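Local coordinates for Serine/threonine-protein kinase pelle (Drosophila melanogaster, PDB 1D2Z) that phosphorylates serine and threonine residues in Toll receptor signalling that sets embryonic dorsoventral polarity, and binds Tube through the death domain described here, at residues T39-Y44 with N67-Q72; R21-A26 with M93-D98; D32-L37 with R59-E64; T79-F84 with E102-Y107. All coordinates share one frame; numbering follows the deposited sequence.

Three of the contacts join helices of one death domain and the fourth joins a helix to the C-terminal tail; they differ as their depth does. Contacts 1 and 3 are buried and use the same two helices, 34-40 and 61-73, at neighbouring points; each is built on a tryptophan, Trp69 in contact 1 and Trp34 in contact 3, with an aliphatic group over one of its faces. Contact 2 is partly buried and joins helix 18-31 to the end of helix 90-95, with leucine and isoleucine packing inside and a bridging water farther out. Contact 4, also partly buried, sets a phenylalanine edge against the tail. No direct hydrogen bond crosses any of them.

Contact 1: residues T39-Y44 with N67-Q72; sequences TAVKLY and NIWGGQ
Val41 lies over one face of the Trp69 indole, and Leu43 reaches the same ring more obliquely. The CG1 methyl of Val41 makes a CH-pi contact, 3.9 Å from the centroid of the five-membered ring and 30° off its normal, displaced toward the rim. Its CB also comes close, 3.6 Å from Trp69 NE1. Trp69 places its CG anti to the backbone N (chi1 -166°), which carries the indole out from helix 61-73 toward the turn that follows helix 34-40. Beside this pair, CD2 of Leu43 meets CG2 of Ile68 at 4.1 Å and comes within 4.4 Å of Trp69 CD1. A leucine in place of Trp69 would probably leave Val41 without the flat ring it rests on and open a gap between it and helix 61-73. Between Val41 and Leu43 the chain turns out of the helix at Lys42, whose positive phi belongs to a Schellman motif; both are directed at helix 61-73. Phe65 and Leu83 add to the apolar surroundings, and Ile147 of the Tube chain packs on Trp69. Val41 and Leu43, flanking the Schellman turn, and Trp69 thus form part of the hydrophobic core of the six-helix death-domain bundle.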
# COMPACT_ATOMS: atom_id res chain seq x y z
N THR A 39 -4.78 2.07 -16.82
CA THR A 39 -3.76 2.63 -17.70
C THR A 39 -3.40 4.06 -17.28
O THR A 39 -2.21 4.41 -17.23
CB THR A 39 -4.20 2.62 -19.18
OG1 THR A 39 -4.43 1.27 -19.59
CG2 THR A 39 -3.12 3.24 -20.07
N ALA A 40 -4.41 4.84 -16.92
CA ALA A 40 -4.21 6.23 -16.51
C ALA A 40 -3.32 6.40 -15.28
O ALA A 40 -2.61 7.41 -15.17
CB ALA A 40 -5.56 6.91 -16.28
N VAL A 41 -3.39 5.47 -14.34
CA VAL A 41 -2.55 5.55 -13.14
C VAL A 41 -1.33 4.65 -13.27
O VAL A 41 -0.54 4.50 -12.34
CB VAL A 41 -3.35 5.18 -11.86
CG1 VAL A 41 -4.57 6.08 -11.72
CG2 VAL A 41 -3.76 3.72 -11.89
N LYS A 42 -1.19 4.02 -14.43
CA LYS A 42 -0.07 3.14 -14.74
C LYS A 42 0.10 1.94 -13.81
O LYS A 42 1.19 1.69 -13.31
CB LYS A 42 1.24 3.95 -14.78
CG LYS A 42 1.23 5.08 -15.81
CD LYS A 42 2.54 5.86 -15.79
CE LYS A 42 2.49 7.03 -16.76
NZ LYS A 42 3.74 7.85 -16.73
N LEU A 43 -0.99 1.21 -13.57
CA LEU A 43 -0.91 0.01 -12.74
C LEU A 43 -0.01 -0.98 -13.47
O LEU A 43 0.05 -0.97 -14.71
CB LEU A 43 -2.30 -0.62 -12.54
CG LEU A 43 -3.30 0.07 -11.60
CD1 LEU A 43 -4.49 -0.87 -11.36
CD2 LEU A 43 -2.64 0.39 -10.28
N TYR A 44 0.67 -1.83 -12.71
CA TYR A 44 1.57 -2.82 -13.29
C TYR A 44 0.81 -4.02 -13.86
O TYR A 44 -0.36 -4.26 -13.52
CB TYR A 44 2.61 -3.26 -12.25
CG TYR A 44 3.65 -2.20 -11.97
CD1 TYR A 44 3.44 -1.23 -10.99
CD2 TYR A 44 4.84 -2.15 -12.71
CE1 TYR A 44 4.38 -0.23 -10.75
CE2 TYR A 44 5.79 -1.15 -12.48
CZ TYR A 44 5.56 -0.20 -11.49
OH TYR A 44 6.48 0.80 -11.26
N ASN A 67 -9.68 -1.39 -4.94
CA ASN A 67 -8.99 -2.21 -3.93
C ASN A 67 -7.48 -2.09 -4.09
O ASN A 67 -6.75 -1.94 -3.11
CB ASN A 67 -9.40 -3.69 -4.06
CG ASN A 67 -10.77 -3.99 -3.43
OD1 ASN A 67 -11.27 -3.23 -2.61
ND2 ASN A 67 -11.35 -5.11 -3.82
N ILE A 68 -7.01 -2.12 -5.34
CA ILE A 68 -5.58 -2.01 -5.62
C ILE A 68 -5.04 -0.59 -5.48
O ILE A 68 -4.15 -0.33 -4.66
CB ILE A 68 -5.25 -2.55 -7.05
CG1 ILE A 68 -5.58 -4.05 -7.13
CG2 ILE A 68 -3.78 -2.32 -7.40
CD1 ILE A 68 -5.60 -4.62 -8.54
N TRP A 69 -5.59 0.33 -6.27
CA TRP A 69 -5.13 1.72 -6.26
C TRP A 69 -5.40 2.43 -4.93
O TRP A 69 -4.54 3.14 -4.42
CB TRP A 69 -5.78 2.46 -7.44
CG TRP A 69 -5.16 3.78 -7.75
CD1 TRP A 69 -3.85 4.03 -8.08
CD2 TRP A 69 -5.83 5.05 -7.77
NE1 TRP A 69 -3.67 5.37 -8.31
CE2 TRP A 69 -4.86 6.02 -8.12
CE3 TRP A 69 -7.15 5.46 -7.52
CZ2 TRP A 69 -5.18 7.38 -8.24
CZ3 TRP A 69 -7.46 6.81 -7.64
CH2 TRP A 69 -6.48 7.75 -7.99
N GLY A 70 -6.58 2.22 -4.36
CA GLY A 70 -6.90 2.86 -3.09
C GLY A 70 -6.27 2.13 -1.92
O GLY A 70 -5.72 2.75 -1.01
N GLY A 71 -6.32 0.81 -1.96
CA GLY A 71 -5.77 0.01 -0.89
C GLY A 71 -4.27 0.13 -0.69
O GLY A 71 -3.82 0.63 0.35
N GLN A 72 -3.49 -0.30 -1.67
CA GLN A 72 -2.04 -0.23 -1.54
C GLN A 72 -1.44 1.17 -1.48
O GLN A 72 -0.56 1.44 -0.67
CB GLN A 72 -1.35 -1.02 -2.65
CG GLN A 72 0.17 -0.96 -2.55
CD GLN A 72 0.88 -1.65 -3.70
OE1 GLN A 72 0.43 -2.69 -4.20
NE2 GLN A 72 2.01 -1.08 -4.12

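Contact 2: residues R21-A26 with M93-D98; sequences RAQLCA and MRLIKD
In the six-helix bundle of the death domain, the first long helix, 18-31, packs against the end of helix 90-95, and the meeting point is Leu24 with Leu95 and Ile96. Leu95 loses the most surface here. Its CG stands anti to the carbonyl carbon (chi1 -75°), and the CD1 methyl settles on the helix backbone, 4.0 Å from both Leu24 CA and Gln23 O. The other methyl, CD2, approaches the amide oxygen OE1 of Gln23 at 4.2 Å. Leu24 turns one branch to each partner: CD2 meets CG2 of Ile96 at 3.9 Å, whereas CD1 is a looser 4.5 Å from CB of Leu95. Toward the surface the chemistry becomes polar. One water donates to Gln23 OE1 at 2.7 Å and to the backbone oxygen Leu95 O at 2.8 Å, so a side chain of helix 18-31 is linked to the backbone carbonyl of Leu95 without touching it directly. Lys97 and Asp98, just beyond, form a salt bridge of their own. Deeper in, Phe84 of helix 77-86 touches both Leu24 and Ile96, and on another side of helix 18-31 Arg21 and Cys25 pack on helix 61-73.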
# COMPACT_ATOMS: atom_id res chain seq x y z
N ARG A 21 -19.94 3.47 -2.64
CA ARG A 21 -18.96 2.67 -3.35
C ARG A 21 -19.64 1.73 -4.35
O ARG A 21 -19.18 1.58 -5.48
CB ARG A 21 -18.10 1.87 -2.37
CG ARG A 21 -16.97 1.11 -3.03
CD ARG A 21 -15.99 0.61 -2.00
NE ARG A 21 -14.98 -0.24 -2.61
CZ ARG A 21 -13.68 -0.11 -2.41
NH1 ARG A 21 -13.21 0.84 -1.62
NH2 ARG A 21 -12.84 -0.95 -3.02
N ALA A 22 -20.76 1.14 -3.93
CA ALA A 22 -21.53 0.23 -4.80
C ALA A 22 -22.13 0.99 -5.99
O ALA A 22 -22.19 0.45 -7.10
CB ALA A 22 -22.63 -0.48 -4.00
N GLN A 23 -22.59 2.22 -5.77
CA GLN A 23 -23.15 3.03 -6.85
C GLN A 23 -22.04 3.34 -7.86
O GLN A 23 -22.20 3.15 -9.06
CB GLN A 23 -23.67 4.37 -6.33
CG GLN A 23 -25.06 4.37 -5.77
CD GLN A 23 -25.51 5.78 -5.40
OE1 GLN A 23 -24.80 6.51 -4.70
NE2 GLN A 23 -26.68 6.18 -5.88
N LEU A 24 -20.92 3.83 -7.33
CA LEU A 24 -19.78 4.18 -8.15
C LEU A 24 -19.28 3.02 -9.00
O LEU A 24 -19.16 3.15 -10.22
CB LEU A 24 -18.65 4.73 -7.28
CG LEU A 24 -17.39 5.23 -8.00
CD1 LEU A 24 -17.72 6.37 -8.97
CD2 LEU A 24 -16.38 5.68 -6.95
N CYS A 25 -19.04 1.88 -8.36
CA CYS A 25 -18.54 0.71 -9.07
C CYS A 25 -19.52 0.17 -10.10
O CYS A 25 -19.12 -0.19 -11.21
CB CYS A 25 -18.06 -0.37 -8.10
SG CYS A 25 -16.62 0.17 -7.16
N ALA A 26 -20.81 0.15 -9.75
CA ALA A 26 -21.83 -0.31 -10.70
C ALA A 26 -21.80 0.59 -11.94
O ALA A 26 -21.87 0.11 -13.07
CB ALA A 26 -23.22 -0.29 -10.05
N MET A 93 -17.73 11.60 -11.02
CA MET A 93 -17.40 12.71 -10.12
C MET A 93 -18.63 13.12 -9.30
O MET A 93 -18.54 13.37 -8.10
CB MET A 93 -16.93 13.93 -10.93
CG MET A 93 -15.62 13.73 -11.66
SD MET A 93 -15.35 14.96 -12.94
CE MET A 93 -14.96 16.37 -11.98
N ARG A 94 -19.79 13.18 -9.95
CA ARG A 94 -21.01 13.57 -9.26
C ARG A 94 -21.38 12.59 -8.15
O ARG A 94 -21.80 13.00 -7.07
CB ARG A 94 -22.18 13.72 -10.24
CG ARG A 94 -23.27 14.66 -9.73
CD ARG A 94 -24.39 14.82 -10.75
NE ARG A 94 -25.01 13.53 -11.02
CZ ARG A 94 -25.98 13.00 -10.28
NH1 ARG A 94 -26.49 13.65 -9.24
NH2 ARG A 94 -26.36 11.75 -10.51
N LEU A 95 -21.18 11.30 -8.41
CA LEU A 95 -21.50 10.27 -7.42
C LEU A 95 -20.71 10.39 -6.12
O LEU A 95 -21.17 9.95 -5.07
CB LEU A 95 -21.33 8.87 -8.03
CG LEU A 95 -22.45 8.45 -8.99
CD1 LEU A 95 -22.13 7.10 -9.62
CD2 LEU A 95 -23.79 8.40 -8.26
N ILE A 96 -19.52 10.98 -6.20
CA ILE A 96 -18.69 11.15 -5.01
C ILE A 96 -18.53 12.61 -4.59
O ILE A 96 -17.69 12.93 -3.74
CB ILE A 96 -17.27 10.54 -5.19
CG1 ILE A 96 -16.57 11.13 -6.42
CG2 ILE A 96 -17.35 9.03 -5.27
CD1 ILE A 96 -15.08 10.82 -6.48
N LYS A 97 -19.37 13.50 -5.13
CA LYS A 97 -19.29 14.92 -4.80
C LYS A 97 -19.46 15.22 -3.32
O LYS A 97 -18.86 16.16 -2.80
CB LYS A 97 -20.31 15.73 -5.60
CG LYS A 97 -21.76 15.53 -5.17
CD LYS A 97 -22.73 16.25 -6.10
CE LYS A 97 -24.18 15.88 -5.79
NZ LYS A 97 -24.58 16.27 -4.39
N ASP A 98 -20.24 14.39 -2.64
CA ASP A 98 -20.52 14.58 -1.22
C ASP A 98 -19.37 14.24 -0.27
O ASP A 98 -19.42 14.56 0.92
CB ASP A 98 -21.79 13.80 -0.83
CG ASP A 98 -22.97 14.13 -1.73
OD1 ASP A 98 -23.15 15.32 -2.08
OD2 ASP A 98 -23.73 13.21 -2.10
O HOH W 1 -23.59 8.86 -4.16

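Contact 3: residues D32-L37 with R59-E64; sequences DVWQQL and RSASNE
The indole of Trp34 has the CB methyl of Ala61 over one face, displaced toward the pyrrole side, and on the opposite face CB of its own neighbour Gln35 lies 4.1 Å from the ring plane, over the centre. The arrangement brings together the starts of helices 34-40 and 61-73 of the death-domain bundle. Ala61 CB sits 3.4 Å from Trp34 CD1 and 3.6 Å from CG, so it bears on the five-membered part of the indole. Trp34 CG lies between its backbone N and carbonyl carbon (chi1 73°), a position that lays the ring beside the first turn of its helix. The small side chain of Ala61 is consistent with the close approach of the backbones, the CA atoms of Trp34 and Ser62 being 5.4 Å apart. Ile51 and Ser52 of helix 45-56 also touch the Trp34 side chain. The polar side of the helix start is secured elsewhere, for the hydroxyls of Ser60 and Ser62 both hydrogen-bond to the carboxylate of Asp29, and Ser62 OG also pairs with Cys25 O. Ser60 is the N-cap of helix 61-73, and its OG accepts from Asn63 N at 3.1 Å with an N-H...O angle of 157°.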
# COMPACT_ATOMS: atom_id res chain seq x y z
N ASP A 32 -17.60 0.29 -18.41
CA ASP A 32 -16.46 -0.57 -18.74
C ASP A 32 -15.18 0.26 -18.96
O ASP A 32 -14.55 0.19 -20.02
CB ASP A 32 -16.78 -1.42 -19.98
CG ASP A 32 -15.86 -2.62 -20.13
OD1 ASP A 32 -15.24 -3.05 -19.13
OD2 ASP A 32 -15.77 -3.16 -21.26
N VAL A 33 -14.82 1.05 -17.95
CA VAL A 33 -13.63 1.90 -18.01
C VAL A 33 -12.49 1.45 -17.09
O VAL A 33 -11.54 2.21 -16.88
CB VAL A 33 -13.95 3.37 -17.66
CG1 VAL A 33 -14.73 4.04 -18.79
CG2 VAL A 33 -14.73 3.45 -16.34
N TRP A 34 -12.56 0.23 -16.55
CA TRP A 34 -11.50 -0.22 -15.64
C TRP A 34 -10.10 -0.20 -16.28
O TRP A 34 -9.14 0.25 -15.66
CB TRP A 34 -11.80 -1.59 -15.04
CG TRP A 34 -11.67 -2.75 -15.99
CD1 TRP A 34 -12.67 -3.34 -16.71
CD2 TRP A 34 -10.47 -3.48 -16.30
NE1 TRP A 34 -12.16 -4.38 -17.46
CE2 TRP A 34 -10.81 -4.48 -17.22
CE3 TRP A 34 -9.13 -3.37 -15.88
CZ2 TRP A 34 -9.87 -5.38 -17.74
CZ3 TRP A 34 -8.19 -4.26 -16.40
CH2 TRP A 34 -8.57 -5.25 -17.32
N GLN A 35 -10.01 -0.63 -17.54
CA GLN A 35 -8.73 -0.65 -18.26
C GLN A 35 -8.21 0.77 -18.45
O GLN A 35 -7.02 1.03 -18.33
CB GLN A 35 -8.88 -1.39 -19.60
CG GLN A 35 -7.62 -1.45 -20.47
CD GLN A 35 -6.45 -2.19 -19.81
OE1 GLN A 35 -6.24 -3.38 -20.07
NE2 GLN A 35 -5.68 -1.48 -19.00
N GLN A 36 -9.13 1.70 -18.70
CA GLN A 36 -8.77 3.10 -18.88
C GLN A 36 -8.26 3.65 -17.54
O GLN A 36 -7.27 4.39 -17.51
CB GLN A 36 -9.99 3.88 -19.37
CG GLN A 36 -9.67 5.24 -19.95
CD GLN A 36 -10.88 5.89 -20.60
OE1 GLN A 36 -11.73 5.22 -21.19
NE2 GLN A 36 -10.96 7.21 -20.49
N LEU A 37 -8.92 3.28 -16.44
CA LEU A 37 -8.51 3.73 -15.12
C LEU A 37 -7.11 3.18 -14.79
O LEU A 37 -6.23 3.92 -14.38
CB LEU A 37 -9.51 3.25 -14.05
CG LEU A 37 -10.92 3.85 -14.05
CD1 LEU A 37 -11.82 3.06 -13.10
CD2 LEU A 37 -10.86 5.31 -13.64
N ARG A 59 -16.89 -10.74 -10.72
CA ARG A 59 -16.80 -9.65 -9.75
C ARG A 59 -16.61 -8.29 -10.41
O ARG A 59 -16.29 -8.19 -11.60
CB ARG A 59 -15.68 -9.92 -8.74
CG ARG A 59 -15.92 -11.15 -7.89
CD ARG A 59 -15.00 -11.20 -6.69
NE ARG A 59 -15.24 -12.38 -5.86
CZ ARG A 59 -14.74 -13.59 -6.10
NH1 ARG A 59 -13.95 -13.79 -7.15
NH2 ARG A 59 -15.02 -14.60 -5.28
N SER A 60 -16.84 -7.23 -9.64
CA SER A 60 -16.71 -5.87 -10.13
C SER A 60 -15.27 -5.50 -10.47
O SER A 60 -14.38 -5.55 -9.61
CB SER A 60 -17.27 -4.88 -9.12
OG SER A 60 -16.93 -3.55 -9.47
N ALA A 61 -15.05 -5.12 -11.72
CA ALA A 61 -13.72 -4.73 -12.18
C ALA A 61 -13.27 -3.42 -11.54
O ALA A 61 -12.13 -3.29 -11.11
CB ALA A 61 -13.70 -4.63 -13.70
N SER A 62 -14.19 -2.47 -11.44
CA SER A 62 -13.84 -1.17 -10.87
C SER A 62 -13.60 -1.27 -9.37
O SER A 62 -12.74 -0.58 -8.84
CB SER A 62 -14.91 -0.13 -11.18
OG SER A 62 -16.11 -0.45 -10.52
N ASN A 63 -14.34 -2.14 -8.69
CA ASN A 63 -14.14 -2.31 -7.25
C ASN A 63 -12.73 -2.85 -7.00
O ASN A 63 -12.06 -2.45 -6.04
CB ASN A 63 -15.17 -3.27 -6.65
CG ASN A 63 -14.97 -3.48 -5.16
OD1 ASN A 63 -14.99 -2.52 -4.38
ND2 ASN A 63 -14.74 -4.72 -4.76
N GLU A 64 -12.29 -3.76 -7.86
CA GLU A 64 -10.96 -4.35 -7.75
C GLU A 64 -9.92 -3.26 -8.00
O GLU A 64 -8.88 -3.23 -7.35
CB GLU A 64 -10.80 -5.51 -8.73
CG GLU A 64 -9.53 -6.34 -8.48
CD GLU A 64 -9.46 -6.90 -7.06
OE1 GLU A 64 -10.52 -7.24 -6.49
OE2 GLU A 64 -8.34 -7.00 -6.52

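Contact 4: residues T79-F84 with E102-Y107; sequences TLFALF and EDLHKY
Phe81 carries the contact from helix 77-86, meeting Leu104 and Tyr107 of the C-terminal tail with the edge of its ring. Earlier in the helix, Thr79 and Leu80 face other neighbours and both touch Trp69. At Phe81 the CG is anti to the backbone N (chi1 -172°), which extends the ring from the helix toward the short 3-10 turn at 102-104. The rim atom Phe81 CZ lies 3.6 Å from the backbone oxygen Leu104 O, which sits near the ring plane; the oxygen therefore lies against the ring's edge hydrogens, whose slight positive charge would probably suit it. That same oxygen accepts from Tyr107 N at 3.2 Å. CE2, the next rim atom, packs on Leu104 CB at 3.8 Å and is 4.4 Å from Tyr107 CD2, where the two rings meet at their edges. Farther on, Leu83 packs on Trp69, and Phe84 on Leu24 and Leu28 of helix 18-31. The tail is fastened as well by His105 NE2, hydrogen-bonded to Lys97 O. Met93 of helix 90-95 touches both Phe81 and Tyr107, while Leu149 of the Tube chain packs on Phe81 and Leu104, so the tail sits between helices 77-86 and 90-95 and the Tube death domain.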
# COMPACT_ATOMS: atom_id res chain seq x y z
N THR A 79 -8.31 12.56 -4.71
CA THR A 79 -7.42 12.10 -5.78
C THR A 79 -8.22 11.27 -6.79
O THR A 79 -8.00 11.37 -7.99
CB THR A 79 -6.22 11.30 -5.21
OG1 THR A 79 -5.48 12.16 -4.34
CG2 THR A 79 -5.29 10.83 -6.33
N LEU A 80 -9.21 10.52 -6.30
CA LEU A 80 -10.09 9.73 -7.15
C LEU A 80 -10.93 10.69 -8.01
O LEU A 80 -11.14 10.45 -9.20
CB LEU A 80 -11.00 8.84 -6.30
CG LEU A 80 -12.00 7.96 -7.04
CD1 LEU A 80 -11.26 6.94 -7.93
CD2 LEU A 80 -12.89 7.25 -6.04
N PHE A 81 -11.39 11.76 -7.39
CA PHE A 81 -12.18 12.80 -8.05
C PHE A 81 -11.35 13.38 -9.21
O PHE A 81 -11.84 13.50 -10.34
CB PHE A 81 -12.54 13.89 -7.03
CG PHE A 81 -13.52 14.92 -7.53
CD1 PHE A 81 -14.89 14.65 -7.54
CD2 PHE A 81 -13.08 16.17 -7.95
CE1 PHE A 81 -15.81 15.62 -7.96
CE2 PHE A 81 -13.99 17.15 -8.37
CZ PHE A 81 -15.36 16.87 -8.37
N ALA A 82 -10.08 13.69 -8.94
CA ALA A 82 -9.17 14.24 -9.95
C ALA A 82 -8.94 13.27 -11.11
O ALA A 82 -8.82 13.69 -12.26
CB ALA A 82 -7.84 14.63 -9.30
N LEU A 83 -8.87 11.97 -10.80
CA LEU A 83 -8.67 10.96 -11.84
C LEU A 83 -9.88 10.95 -12.76
O LEU A 83 -9.74 10.90 -13.98
CB LEU A 83 -8.47 9.57 -11.23
CG LEU A 83 -8.43 8.38 -12.20
CD1 LEU A 83 -7.27 8.51 -13.19
CD2 LEU A 83 -8.32 7.08 -11.41
N PHE A 84 -11.07 10.96 -12.16
CA PHE A 84 -12.31 10.97 -12.94
C PHE A 84 -12.32 12.23 -13.81
O PHE A 84 -12.66 12.17 -15.00
CB PHE A 84 -13.53 10.98 -12.01
CG PHE A 84 -13.73 9.70 -11.24
CD1 PHE A 84 -13.25 8.49 -11.74
CD2 PHE A 84 -14.43 9.71 -10.03
CE1 PHE A 84 -13.48 7.29 -11.04
CE2 PHE A 84 -14.67 8.52 -9.34
CZ PHE A 84 -14.19 7.31 -9.84
N GLU A 102 -16.95 21.17 -1.50
CA GLU A 102 -17.93 21.83 -2.36
C GLU A 102 -17.28 22.74 -3.40
O GLU A 102 -17.82 22.94 -4.48
CB GLU A 102 -18.92 22.65 -1.53
CG GLU A 102 -19.74 21.83 -0.55
CD GLU A 102 -20.73 22.67 0.25
OE1 GLU A 102 -20.59 23.92 0.27
OE2 GLU A 102 -21.65 22.08 0.86
N ASP A 103 -16.11 23.29 -3.05
CA ASP A 103 -15.37 24.18 -3.94
C ASP A 103 -14.90 23.49 -5.21
O ASP A 103 -14.46 24.16 -6.16
CB ASP A 103 -14.16 24.77 -3.20
CG ASP A 103 -14.54 25.50 -1.93
OD1 ASP A 103 -15.61 26.14 -1.90
OD2 ASP A 103 -13.76 25.45 -0.96
N LEU A 104 -14.99 22.16 -5.24
CA LEU A 104 -14.57 21.39 -6.42
C LEU A 104 -15.75 20.99 -7.31
O LEU A 104 -15.55 20.47 -8.41
CB LEU A 104 -13.79 20.15 -5.98
CG LEU A 104 -12.53 20.42 -5.15
CD1 LEU A 104 -11.88 19.11 -4.76
CD2 LEU A 104 -11.55 21.28 -5.94
N HIS A 105 -16.96 21.28 -6.85
CA HIS A 105 -18.17 20.94 -7.60
C HIS A 105 -18.32 21.68 -8.93
O HIS A 105 -19.16 21.32 -9.76
CB HIS A 105 -19.41 21.14 -6.72
CG HIS A 105 -19.47 20.21 -5.55
ND1 HIS A 105 -20.52 20.19 -4.66
CD2 HIS A 105 -18.60 19.26 -5.12
CE1 HIS A 105 -20.30 19.28 -3.73
NE2 HIS A 105 -19.14 18.70 -3.99
N LYS A 106 -17.48 22.70 -9.14
CA LYS A 106 -17.50 23.49 -10.37
C LYS A 106 -17.05 22.66 -11.57
O LYS A 106 -17.53 22.86 -12.69
CB LYS A 106 -16.56 24.69 -10.24
CG LYS A 106 -17.02 25.73 -9.23
CD LYS A 106 -15.97 26.81 -9.01
CE LYS A 106 -16.45 27.83 -7.98
NZ LYS A 106 -15.45 28.91 -7.73
N TYR A 107 -16.14 21.72 -11.33
CA TYR A 107 -15.60 20.86 -12.38
C TYR A 107 -16.53 19.74 -12.83
O TYR A 107 -16.28 19.10 -13.85
CB TYR A 107 -14.27 20.27 -11.92
CG TYR A 107 -13.32 21.27 -11.31
CD1 TYR A 107 -12.94 22.43 -12.01
CD2 TYR A 107 -12.79 21.07 -10.04
CE1 TYR A 107 -12.05 23.35 -11.44
CE2 TYR A 107 -11.91 21.98 -9.47
CZ TYR A 107 -11.54 23.12 -10.17
OH TYR A 107 -10.66 24.01 -9.61